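Local atomic coordinates of cellulase IBT99 (Metagenomes, PDB entry 6WBT), a protein that probably hydrolyses 6-phospho-alpha-glucosides as an NAD- and manganese-dependent family 4 glycoside hydrolase, and here holds the product glucose 6-phosphate. Residues His246-Ser251 against Thr265-Tyr269; Lys220-Arg224 against Ser255-Tyr261; Lys240-Trp244 against Arg286-Val290; Arg180-Ile184 against Gly227-Ser233. All blocks are in the same frame, centred on the assembly; numbering follows the deposited sequence.

Contact 1. Residues His246-Ser251 against Thr265-Tyr269; sequences HTFKNS and TYWQY. With G6P (6-O-phosphono-alpha-D-glucopyranose), chain F.
Tyr266 OH accepts a hydrogen bond from O3 of G6P at 3.2 Å, while its neighbour Thr265 packs on Thr247 across the contact. The sugar carbon C2 sits at the edge of the tyrosine ring, near its plane, and the ring itself is stacked with His201, a manganese ligand. Behind Tyr266 the packing is mostly methyl and ring. CG2 of Thr247 touches CG2 of Thr265 at 3.5 Å, the two side chains crossing at about a right angle. The other side of Thr265 turns OG1 to the rim of Phe248, lying in the ring plane 3.7 Å from CE1. Gln268 spans the gap. With CG anti to the backbone N (chi1 180°) and the chain extended beyond it, the amide is carried across to segment 246-251, where it ends among His246, Thr247 and Asn250; CG of Gln268 lies 4.0 Å from CB of Asn250. The Asn250 side chain in turn packs on a face of the His246 ring, which is also stacked with Tyr279. Tyr269 adds a looser touch, its OH 4.2 Å from CG2 of Thr247. All but one of the touching residues are buried. Helix 242-249 packs behind the turn that carries Tyr266, a residue of the glucose 6-phosphate pocket of this family 4 glycosidase.

Contact 2. Residues Lys220-Arg224 against Ser255-Tyr261; sequences KEHVR and SSMFTDY
The ammonium of Lys220 bridges two successive carbonyls: NZ donates to Thr259 O at 3.2 Å and to Asp260 O at 3.1 Å. Both are met from above the carbonyl plane rather than on a lone pair, the second more steeply (61° out of it). A turn further along helix 216-226, Arg224 makes the third bond, from NE to Ser255 O at 3.1 Å, bent to 146° at the hydrogen. Its chain runs extended from CG to NE, which lays CG alongside the same carbonyl and carries NH2 on to CB of Thr259. The aliphatic part of Lys220 helps hold the guanidinium in place, with its CG 4.0 Å above the centre of the flat group. An alanine in place of Arg224 is likely to leave Ser255 O without this donor and open a gap beside Thr259 and the Lys220 chain. Outward from the bonds, Val223 packs CG1 against OG of Ser255 at 3.6 Å, while that hydroxyl spends its polarity within its own helix, on Ser251 and Ala252. Ser256 OG, bonded to Ala252 O, rests 3.6 Å from CB of Arg224. The polar ends of the two loop residues serve other partners: Thr259 OG1 bonds Glu406 of the second subunit, and Asp260 OD2 bonds Tyr382. Across this contact both cations are given to backbone oxygens: Lys220 ties down the loop that follows helix 251-257, and Arg224, at the last turn of that helix, would probably balance its partial negative charge.

Contact 3. Residues Lys240-Trp244 against Arg286-Val290; sequences KDPDW and RGMQV. With G6P (6-O-phosphono-alpha-D-glucopyranose), chain F.
The guanidinium of Arg286 carries Val290 CG1 on one face, 3.6 Å above the plane and offset toward the rim, while its edge is ringed by acceptors: Asp241 OD2, Gln289 OE1, the phosphate of G6P and a water. NH1 makes the salt bridge to Asp241 OD2, nearly in the guanidinium plane and on the syn side of the carboxylate but tilted out of the carboxylate plane; the two flat groups are turned 53° apart. Arg286 NH1 also donates to Gln289 OE1 at 3.2 Å. Arg286 NH2 bonds O3P of G6P at 2.8 Å and its NE bonds O1P at 3.2 Å, so the phosphate is held side-on. A bend at chi2 (56°) swings the group from its helix to this spot. Asp241 has a second duty as N-cap of helix 242-249, its OD1 accepting from Asp243 N at 3.0 Å; one carboxylate thereby joins the start of that helix to the phosphate site. Arg94 and Arg294 also bond G6P. A leucine in place of Arg286 would probably leave O1P and O3P short of donors and Asp241 OD2 without its charged mate. Trp244 stands across the guanidinium, the planes 75° apart and its NE1 3.8 Å from Arg286 NH2; its edge, through CZ2, faces the sugar ring oxygen O5. The water closes a further bridge, donating to Asp241 OD2 and accepting from Arg286 NH2 at 3.0 Å.

Contact 4. Residues Arg180-Ile184 against Gly227-Ser233; sequences RMAEI and GYVSEAS
Glu183 OE1 takes a hydrogen bond from Ser233 OG at 2.6 Å on one face of its carboxylate plane, and one from Arg180 NE at 2.9 Å on the opposite face. Arg180 grips side-on with a second nitrogen, NH2 donating to Glu183 OE2 at 2.7 Å and nearly straight (166°). It can do so because its chain bends at both chi2 and chi3, folding the guanidinium back over its own helix toward the residue one turn on. The paired bonds fix the rotation of both flat groups. The positive guanidinium probably also eases the closeness of Asp236 to Glu183, two like charges. Next to this, Ser233 OG is held within its loop by a weak bond from Ser230 N. Beside these bonds the helix packs on the loop: Arg180 CB lies 3.3 Å from Tyr228 O, and Ile184 extends CG1 to CB of Ser230 at 3.9 Å, with CD1 going on toward Gly227. Further out, Tyr228 is steadied by a hydrogen bond from OH to Pro263 O, and Phe248, Leu238 and Leu239 pack on the Arg180 chain. Gly227, with positive phi, lets the backbone leave helix 216-226 and run past this surface. The arrangement joins helix 173-184, which follows the last parallel strand of the NAD-binding Rossmann domain, to a loop of the C-terminal domain of the family 4 fold.

From the N terminus, contact 4 comes first: helix 173-184 of the NAD-binding part is met by the loop at 227-233. Before it closes, 220-224 opens contact 2, so those two cross; His222 and Val223 touch the loop there. Contact 3 opens at 240-244 and contact 1 at 246-251, both on helix 242-249. Contact 2 closes at 255-261, crossing both, then contact 1 at 265-269, wholly within the span of contact 3, which ends at 286-290. Contact 4 is closed before either begins, yet Phe248 packs on Arg180. Contacts 1 and 3 meet the sugar phosphate; contact 2 lies outward, at the second subunit.

Contact 1. Residues His246-Ser251 against Thr265-Tyr269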
# COMPACT_ATOMS: atom_id res chain seq x y z
N HIS A 246 7.26 -40.65 -8.35
CA HIS A 246 6.77 -40.36 -7.01
C HIS A 246 6.56 -38.86 -6.81
O HIS A 246 5.65 -38.46 -6.07
CB HIS A 246 7.74 -40.91 -5.97
CG HIS A 246 7.44 -40.48 -4.57
ND1 HIS A 246 6.62 -41.20 -3.73
CD2 HIS A 246 7.85 -39.40 -3.85
CE1 HIS A 246 6.54 -40.59 -2.56
NE2 HIS A 246 7.28 -39.50 -2.61
N THR A 247 7.38 -38.04 -7.45
CA THR A 247 7.27 -36.59 -7.29
C THR A 247 6.02 -36.05 -7.97
O THR A 247 5.33 -35.18 -7.42
CB THR A 247 8.52 -35.91 -7.83
OG1 THR A 247 9.68 -36.60 -7.37
CG2 THR A 247 8.58 -34.47 -7.35
N PHE A 248 5.70 -36.55 -9.17
CA PHE A 248 4.51 -36.08 -9.87
C PHE A 248 3.24 -36.66 -9.28
O PHE A 248 2.20 -35.98 -9.25
CB PHE A 248 4.60 -36.42 -11.36
CG PHE A 248 5.58 -35.58 -12.12
CD1 PHE A 248 5.86 -34.28 -11.73
CD2 PHE A 248 6.22 -36.08 -13.24
CE1 PHE A 248 6.76 -33.50 -12.43
CE2 PHE A 248 7.12 -35.31 -13.95
CZ PHE A 248 7.39 -34.02 -13.55
N LYS A 249 3.29 -37.90 -8.79
CA LYS A 249 2.10 -38.56 -8.26
C LYS A 249 1.72 -38.05 -6.87
O LYS A 249 0.59 -38.32 -6.42
CB LYS A 249 2.31 -40.07 -8.22
CG LYS A 249 1.03 -40.89 -8.20
CD LYS A 249 1.31 -42.37 -8.32
CE LYS A 249 1.95 -42.72 -9.65
NZ LYS A 249 1.05 -42.42 -10.80
N ASN A 250 2.61 -37.33 -6.19
CA ASN A 250 2.27 -36.75 -4.90
C ASN A 250 1.37 -35.53 -5.01
O ASN A 250 0.77 -35.12 -4.01
CB ASN A 250 3.54 -36.37 -4.13
CG ASN A 250 3.96 -37.42 -3.13
OD1 ASN A 250 4.77 -38.30 -3.43
ND2 ASN A 250 3.40 -37.35 -1.93
N SER A 251 1.25 -34.94 -6.21
CA SER A 251 0.39 -33.78 -6.40
C SER A 251 -1.09 -34.12 -6.28
O SER A 251 -1.91 -33.20 -6.21
CB SER A 251 0.67 -33.14 -7.76
OG SER A 251 2.02 -32.73 -7.87
N THR A 265 4.89 -28.50 -8.43
CA THR A 265 5.37 -29.81 -7.98
C THR A 265 6.12 -29.70 -6.65
O THR A 265 5.98 -30.58 -5.78
CB THR A 265 6.26 -30.43 -9.06
OG1 THR A 265 5.43 -31.01 -10.08
CG2 THR A 265 7.17 -31.49 -8.49
N TYR A 266 6.88 -28.63 -6.46
CA TYR A 266 7.74 -28.51 -5.29
C TYR A 266 6.99 -28.24 -3.99
O TYR A 266 7.64 -28.15 -2.94
CB TYR A 266 8.78 -27.41 -5.52
CG TYR A 266 10.01 -27.90 -6.26
CD1 TYR A 266 11.09 -28.44 -5.57
CD2 TYR A 266 10.08 -27.82 -7.64
CE1 TYR A 266 12.21 -28.89 -6.24
CE2 TYR A 266 11.20 -28.27 -8.32
CZ TYR A 266 12.26 -28.80 -7.62
OH TYR A 266 13.37 -29.24 -8.29
N TRP A 267 5.66 -28.11 -4.01
CA TRP A 267 4.91 -28.08 -2.76
C TRP A 267 4.96 -29.41 -2.02
O TRP A 267 4.50 -29.48 -0.87
CB TRP A 267 3.45 -27.69 -3.02
CG TRP A 267 3.27 -26.24 -3.32
CD1 TRP A 267 3.06 -25.67 -4.54
CD2 TRP A 267 3.30 -25.16 -2.38
NE1 TRP A 267 2.95 -24.31 -4.42
CE2 TRP A 267 3.09 -23.97 -3.10
CE3 TRP A 267 3.48 -25.09 -0.99
CZ2 TRP A 267 3.06 -22.72 -2.48
CZ3 TRP A 267 3.44 -23.85 -0.38
CH2 TRP A 267 3.23 -22.68 -1.13
N GLN A 268 5.51 -30.45 -2.65
CA GLN A 268 5.66 -31.75 -2.01
C GLN A 268 6.52 -31.66 -0.75
O GLN A 268 6.30 -32.42 0.20
CB GLN A 268 6.26 -32.73 -3.01
CG GLN A 268 6.48 -34.14 -2.49
CD GLN A 268 7.42 -34.92 -3.38
OE1 GLN A 268 7.37 -36.15 -3.43
NE2 GLN A 268 8.30 -34.21 -4.08
N TYR A 269 7.49 -30.75 -0.73
CA TYR A 269 8.42 -30.66 0.39
C TYR A 269 8.00 -29.66 1.45
O TYR A 269 8.42 -29.79 2.61
CB TYR A 269 9.82 -30.29 -0.13
CG TYR A 269 10.27 -31.11 -1.31
CD1 TYR A 269 10.34 -30.55 -2.58
CD2 TYR A 269 10.61 -32.45 -1.17
CE1 TYR A 269 10.75 -31.30 -3.67
CE2 TYR A 269 11.01 -33.21 -2.25
CZ TYR A 269 11.08 -32.63 -3.50
OH TYR A 269 11.48 -33.37 -4.58
C1 G6P F . 13.57 -29.39 -12.60
C2 G6P F . 13.74 -28.34 -11.50
C3 G6P F . 15.20 -28.21 -11.10
C4 G6P F . 15.80 -29.58 -10.78
C5 G6P F . 15.56 -30.51 -11.97
C6 G6P F . 16.17 -31.89 -11.76
O1 G6P F . 14.21 -28.94 -13.80
O2 G6P F . 13.26 -27.08 -11.97
O3 G6P F . 15.31 -27.36 -9.95
O4 G6P F . 17.20 -29.45 -10.53
O5 G6P F . 14.16 -30.63 -12.19
O6 G6P F . 16.94 -31.93 -10.55
P G6P F . 17.94 -33.17 -10.29
O1P G6P F . 17.77 -33.47 -8.82
O2P G6P F . 19.30 -32.63 -10.67
O3P G6P F . 17.42 -34.25 -11.21

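Contact 2. Residues Lys220-Arg224 against Ser255-Tyr261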
# COMPACT_ATOMS: atom_id res chain seq x y z
N LYS A 220 -7.46 -30.79 -13.41
CA LYS A 220 -7.54 -31.08 -11.98
C LYS A 220 -8.40 -32.30 -11.69
O LYS A 220 -8.29 -32.87 -10.60
CB LYS A 220 -8.07 -29.86 -11.23
CG LYS A 220 -9.47 -29.41 -11.62
CD LYS A 220 -9.64 -27.91 -11.45
CE LYS A 220 -9.21 -27.44 -10.07
NZ LYS A 220 -9.37 -25.97 -9.91
N GLU A 221 -9.24 -32.72 -12.64
CA GLU A 221 -9.95 -33.99 -12.49
C GLU A 221 -8.98 -35.17 -12.57
O GLU A 221 -9.12 -36.15 -11.83
CB GLU A 221 -11.03 -34.12 -13.55
CG GLU A 221 -11.84 -35.40 -13.45
CD GLU A 221 -12.29 -35.92 -14.80
OE1 GLU A 221 -11.69 -35.54 -15.82
OE2 GLU A 221 -13.25 -36.72 -14.84
N HIS A 222 -7.99 -35.08 -13.46
CA HIS A 222 -7.01 -36.15 -13.61
C HIS A 222 -5.94 -36.09 -12.54
O HIS A 222 -5.48 -37.13 -12.05
CB HIS A 222 -6.38 -36.08 -15.00
CG HIS A 222 -5.28 -37.07 -15.22
ND1 HIS A 222 -5.47 -38.27 -15.87
CD2 HIS A 222 -3.97 -37.05 -14.87
CE1 HIS A 222 -4.33 -38.94 -15.92
NE2 HIS A 222 -3.40 -38.22 -15.32
N VAL A 223 -5.51 -34.88 -12.16
CA VAL A 223 -4.41 -34.74 -11.21
C VAL A 223 -4.83 -35.20 -9.83
O VAL A 223 -4.04 -35.79 -9.09
CB VAL A 223 -3.90 -33.29 -11.20
CG1 VAL A 223 -2.80 -33.11 -10.17
CG2 VAL A 223 -3.40 -32.89 -12.58
N ARG A 224 -6.09 -34.97 -9.45
CA ARG A 224 -6.56 -35.36 -8.13
C ARG A 224 -6.56 -36.88 -7.94
O ARG A 224 -6.53 -37.34 -6.79
CB ARG A 224 -7.97 -34.81 -7.88
CG ARG A 224 -7.99 -33.34 -7.52
CD ARG A 224 -9.40 -32.77 -7.62
NE ARG A 224 -9.41 -31.32 -7.47
CZ ARG A 224 -10.45 -30.55 -7.78
NH1 ARG A 224 -11.56 -31.09 -8.27
NH2 ARG A 224 -10.38 -29.24 -7.61
N SER A 255 -3.61 -31.43 -4.65
CA SER A 255 -4.69 -30.94 -5.49
C SER A 255 -6.07 -31.36 -5.01
O SER A 255 -7.07 -30.83 -5.49
CB SER A 255 -4.48 -31.40 -6.94
OG SER A 255 -4.43 -32.82 -7.01
N SER A 256 -6.14 -32.31 -4.07
CA SER A 256 -7.43 -32.74 -3.53
C SER A 256 -7.81 -31.98 -2.26
O SER A 256 -9.00 -31.77 -2.02
CB SER A 256 -7.40 -34.24 -3.23
OG SER A 256 -7.19 -34.99 -4.42
N MSE A 257 -6.83 -31.57 -1.46
CA MSE A 257 -7.10 -30.85 -0.22
C MSE A 257 -7.37 -29.38 -0.49
O MSE A 257 -8.24 -28.77 0.12
CB MSE A 257 -5.94 -31.01 0.75
CG MSE A 257 -5.62 -32.46 1.11
SE MSE A 257 -3.97 -32.67 2.12
CE MSE A 257 -4.53 -31.84 3.79
N PHE A 258 -6.61 -28.81 -1.43
CA PHE A 258 -6.75 -27.41 -1.82
C PHE A 258 -7.15 -27.38 -3.29
O PHE A 258 -6.34 -27.68 -4.17
CB PHE A 258 -5.44 -26.65 -1.58
CG PHE A 258 -4.80 -26.96 -0.26
CD1 PHE A 258 -5.32 -26.43 0.92
CD2 PHE A 258 -3.70 -27.79 -0.18
CE1 PHE A 258 -4.74 -26.72 2.14
CE2 PHE A 258 -3.11 -28.08 1.04
CZ PHE A 258 -3.63 -27.54 2.20
N THR A 259 -8.41 -27.02 -3.55
CA THR A 259 -9.04 -27.22 -4.85
C THR A 259 -9.08 -25.95 -5.70
O THR A 259 -9.72 -25.96 -6.76
CB THR A 259 -10.45 -27.76 -4.66
OG1 THR A 259 -11.25 -26.79 -3.96
CG2 THR A 259 -10.43 -29.05 -3.87
N ASP A 260 -8.42 -24.88 -5.28
CA ASP A 260 -8.46 -23.64 -6.06
C ASP A 260 -7.63 -23.77 -7.34
O ASP A 260 -8.15 -23.59 -8.44
CB ASP A 260 -7.96 -22.47 -5.21
CG ASP A 260 -8.92 -22.09 -4.11
OD1 ASP A 260 -10.14 -22.04 -4.37
OD2 ASP A 260 -8.46 -21.86 -2.97
N TYR A 261 -6.35 -24.09 -7.20
CA TYR A 261 -5.42 -24.10 -8.32
C TYR A 261 -4.72 -25.45 -8.40
O TYR A 261 -4.77 -26.26 -7.48
CB TYR A 261 -4.38 -22.98 -8.18
CG TYR A 261 -4.95 -21.64 -7.75
CD1 TYR A 261 -6.05 -21.10 -8.40
CD2 TYR A 261 -4.40 -20.93 -6.70
CE1 TYR A 261 -6.58 -19.88 -8.01
CE2 TYR A 261 -4.92 -19.72 -6.30
CZ TYR A 261 -6.01 -19.20 -6.96
OH TYR A 261 -6.53 -17.98 -6.57

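Contact 3. Residues Lys240-Trp244 against Arg286-Val290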
# COMPACT_ATOMS: atom_id res chain seq x y z
N LYS A 240 11.18 -41.95 -16.52
CA LYS A 240 11.90 -43.19 -16.27
C LYS A 240 12.45 -43.23 -14.85
O LYS A 240 12.44 -44.28 -14.20
CB LYS A 240 13.04 -43.36 -17.28
CG LYS A 240 12.59 -43.43 -18.73
CD LYS A 240 13.73 -43.84 -19.66
CE LYS A 240 14.75 -42.73 -19.87
NZ LYS A 240 15.71 -42.56 -18.74
N ASP A 241 12.94 -42.09 -14.36
CA ASP A 241 13.43 -41.99 -13.00
C ASP A 241 12.28 -42.23 -12.02
O ASP A 241 11.27 -41.51 -12.07
CB ASP A 241 14.05 -40.61 -12.77
CG ASP A 241 14.93 -40.56 -11.53
OD1 ASP A 241 14.57 -41.15 -10.49
OD2 ASP A 241 16.00 -39.92 -11.59
N PRO A 242 12.38 -43.23 -11.14
CA PRO A 242 11.28 -43.47 -10.19
C PRO A 242 11.05 -42.33 -9.22
O PRO A 242 9.93 -42.19 -8.70
CB PRO A 242 11.72 -44.75 -9.46
CG PRO A 242 13.21 -44.75 -9.59
CD PRO A 242 13.50 -44.16 -10.94
N ASP A 243 12.06 -41.50 -8.97
CA ASP A 243 11.87 -40.35 -8.09
C ASP A 243 10.94 -39.32 -8.71
O ASP A 243 10.16 -38.68 -8.00
CB ASP A 243 13.22 -39.73 -7.74
CG ASP A 243 13.20 -38.99 -6.41
OD1 ASP A 243 12.19 -38.32 -6.11
OD2 ASP A 243 14.19 -39.10 -5.66
N TRP A 244 11.01 -39.14 -10.04
CA TRP A 244 10.11 -38.20 -10.70
C TRP A 244 8.69 -38.72 -10.76
O TRP A 244 7.74 -37.93 -10.77
CB TRP A 244 10.62 -37.87 -12.10
CG TRP A 244 11.64 -36.77 -12.14
CD1 TRP A 244 12.90 -36.83 -12.64
CD2 TRP A 244 11.47 -35.43 -11.64
NE1 TRP A 244 13.53 -35.62 -12.49
CE2 TRP A 244 12.68 -34.74 -11.88
CE3 TRP A 244 10.42 -34.75 -11.01
CZ2 TRP A 244 12.86 -33.41 -11.51
CZ3 TRP A 244 10.61 -33.43 -10.65
CH2 TRP A 244 11.82 -32.78 -10.90
N ARG A 286 19.14 -37.71 -3.46
CA ARG A 286 18.91 -37.39 -4.86
C ARG A 286 20.20 -36.95 -5.55
O ARG A 286 20.43 -37.28 -6.72
CB ARG A 286 17.84 -36.30 -4.98
CG ARG A 286 17.58 -35.83 -6.40
CD ARG A 286 17.21 -36.99 -7.31
NE ARG A 286 17.08 -36.57 -8.71
CZ ARG A 286 16.86 -37.41 -9.71
NH1 ARG A 286 16.73 -38.71 -9.48
NH2 ARG A 286 16.75 -36.95 -10.95
N GLY A 287 21.05 -36.21 -4.84
CA GLY A 287 22.33 -35.82 -5.42
C GLY A 287 23.21 -37.01 -5.74
O GLY A 287 23.94 -37.00 -6.73
N MSE A 288 23.16 -38.04 -4.91
CA MSE A 288 23.92 -39.26 -5.14
C MSE A 288 23.39 -40.01 -6.36
O MSE A 288 24.15 -40.68 -7.07
CB MSE A 288 23.88 -40.16 -3.91
CG MSE A 288 24.76 -39.70 -2.76
SE MSE A 288 24.54 -40.80 -1.17
CE MSE A 288 26.22 -40.39 -0.28
N GLN A 289 22.08 -39.89 -6.59
CA GLN A 289 21.47 -40.59 -7.72
C GLN A 289 21.91 -39.98 -9.05
O GLN A 289 22.20 -40.72 -10.00
CB GLN A 289 19.95 -40.55 -7.59
CG GLN A 289 19.43 -41.20 -6.32
CD GLN A 289 17.96 -40.95 -6.08
OE1 GLN A 289 17.20 -40.72 -7.03
NE2 GLN A 289 17.54 -40.98 -4.82
N VAL A 290 21.97 -38.65 -9.13
CA VAL A 290 22.43 -38.02 -10.36
C VAL A 290 23.93 -38.18 -10.53
O VAL A 290 24.44 -38.05 -11.65
CB VAL A 290 22.02 -36.53 -10.40
CG1 VAL A 290 20.54 -36.38 -10.09
CG2 VAL A 290 22.86 -35.72 -9.42
C1 G6P F . 13.57 -29.39 -12.60
C2 G6P F . 13.74 -28.34 -11.50
C3 G6P F . 15.20 -28.21 -11.10
C4 G6P F . 15.80 -29.58 -10.78
C5 G6P F . 15.56 -30.51 -11.97
C6 G6P F . 16.17 -31.89 -11.76
O1 G6P F . 14.21 -28.94 -13.80
O2 G6P F . 13.26 -27.08 -11.97
O3 G6P F . 15.31 -27.36 -9.95
O4 G6P F . 17.20 -29.45 -10.53
O5 G6P F . 14.16 -30.63 -12.19
O6 G6P F . 16.94 -31.93 -10.55
P G6P F . 17.94 -33.17 -10.29
O1P G6P F . 17.77 -33.47 -8.82
O2P G6P F . 19.30 -32.63 -10.67
O3P G6P F . 17.42 -34.25 -11.21
O HOH W 1 16.06 -38.04 -13.67

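Contact 4. Residues Arg180-Ile184 against Gly227-Ser233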
# COMPACT_ATOMS: atom_id res chain seq x y z
N ARG A 180 3.51 -32.36 -18.84
CA ARG A 180 2.63 -33.42 -18.35
C ARG A 180 1.17 -33.08 -18.65
O ARG A 180 0.39 -33.96 -19.03
CB ARG A 180 2.83 -33.63 -16.85
CG ARG A 180 4.29 -33.73 -16.41
CD ARG A 180 4.92 -35.08 -16.75
NE ARG A 180 5.19 -35.24 -18.18
CZ ARG A 180 6.24 -34.72 -18.80
NH1 ARG A 180 7.13 -34.00 -18.13
NH2 ARG A 180 6.40 -34.91 -20.11
N MSE A 181 0.79 -31.82 -18.49
CA MSE A 181 -0.57 -31.38 -18.79
C MSE A 181 -0.86 -31.52 -20.28
O MSE A 181 -2.00 -31.74 -20.68
CB MSE A 181 -0.77 -29.93 -18.34
CG MSE A 181 -0.66 -29.74 -16.83
SE MSE A 181 -1.22 -27.98 -16.20
CE MSE A 181 0.48 -27.03 -16.32
N ALA A 182 0.19 -31.41 -21.10
CA ALA A 182 0.04 -31.63 -22.53
C ALA A 182 -0.26 -33.10 -22.84
O ALA A 182 -1.04 -33.40 -23.75
CB ALA A 182 1.29 -31.17 -23.27
N GLU A 183 0.35 -34.02 -22.09
CA GLU A 183 0.13 -35.44 -22.32
C GLU A 183 -1.22 -35.90 -21.76
O GLU A 183 -1.87 -36.77 -22.34
CB GLU A 183 1.26 -36.25 -21.71
CG GLU A 183 2.64 -35.90 -22.25
CD GLU A 183 3.75 -36.32 -21.30
OE1 GLU A 183 3.47 -36.47 -20.10
OE2 GLU A 183 4.90 -36.50 -21.77
N ILE A 184 -1.64 -35.31 -20.64
CA ILE A 184 -2.91 -35.70 -20.03
C ILE A 184 -4.07 -35.36 -20.95
O ILE A 184 -5.03 -36.13 -21.09
CB ILE A 184 -3.06 -35.03 -18.65
CG1 ILE A 184 -2.00 -35.56 -17.68
CG2 ILE A 184 -4.46 -35.24 -18.09
CD1 ILE A 184 -1.89 -34.77 -16.39
N GLY A 227 -2.33 -37.58 -10.17
CA GLY A 227 -1.25 -36.61 -10.18
C GLY A 227 -0.95 -36.15 -11.59
O GLY A 227 -1.77 -36.24 -12.51
N TYR A 228 0.27 -35.63 -11.77
CA TYR A 228 0.75 -35.19 -13.07
C TYR A 228 1.26 -36.34 -13.93
O TYR A 228 1.99 -36.09 -14.89
CB TYR A 228 1.84 -34.13 -12.89
CG TYR A 228 1.33 -32.80 -12.41
CD1 TYR A 228 0.17 -32.24 -12.94
CD2 TYR A 228 1.99 -32.10 -11.41
CE1 TYR A 228 -0.30 -31.02 -12.50
CE2 TYR A 228 1.52 -30.88 -10.96
CZ TYR A 228 0.38 -30.34 -11.51
OH TYR A 228 -0.09 -29.13 -11.07
N VAL A 229 0.89 -37.58 -13.61
CA VAL A 229 1.35 -38.76 -14.33
C VAL A 229 0.20 -39.31 -15.16
O VAL A 229 -0.90 -39.56 -14.63
CB VAL A 229 1.89 -39.83 -13.36
CG1 VAL A 229 1.98 -41.17 -14.07
CG2 VAL A 229 3.24 -39.42 -12.82
N SER A 230 0.44 -39.48 -16.45
CA SER A 230 -0.49 -40.15 -17.35
C SER A 230 0.18 -41.40 -17.91
O SER A 230 1.38 -41.64 -17.71
CB SER A 230 -0.93 -39.22 -18.48
OG SER A 230 0.16 -38.85 -19.30
N GLU A 231 -0.60 -42.20 -18.63
CA GLU A 231 -0.05 -43.40 -19.26
C GLU A 231 0.85 -43.06 -20.44
O GLU A 231 1.74 -43.85 -20.77
CB GLU A 231 -1.18 -44.33 -19.70
CG GLU A 231 -2.08 -44.77 -18.56
CD GLU A 231 -1.32 -45.46 -17.44
OE1 GLU A 231 -0.98 -46.65 -17.60
OE2 GLU A 231 -1.05 -44.81 -16.41
N ALA A 232 0.65 -41.90 -21.07
CA ALA A 232 1.59 -41.42 -22.08
C ALA A 232 2.80 -40.74 -21.46
O ALA A 232 3.82 -40.59 -22.14
CB ALA A 232 0.89 -40.45 -23.04
N SER A 233 2.71 -40.32 -20.19
CA SER A 233 3.86 -39.73 -19.52
C SER A 233 4.95 -40.76 -19.26
O SER A 233 6.13 -40.41 -19.21
CB SER A 233 3.42 -39.08 -18.21
OG SER A 233 2.38 -38.14 -18.43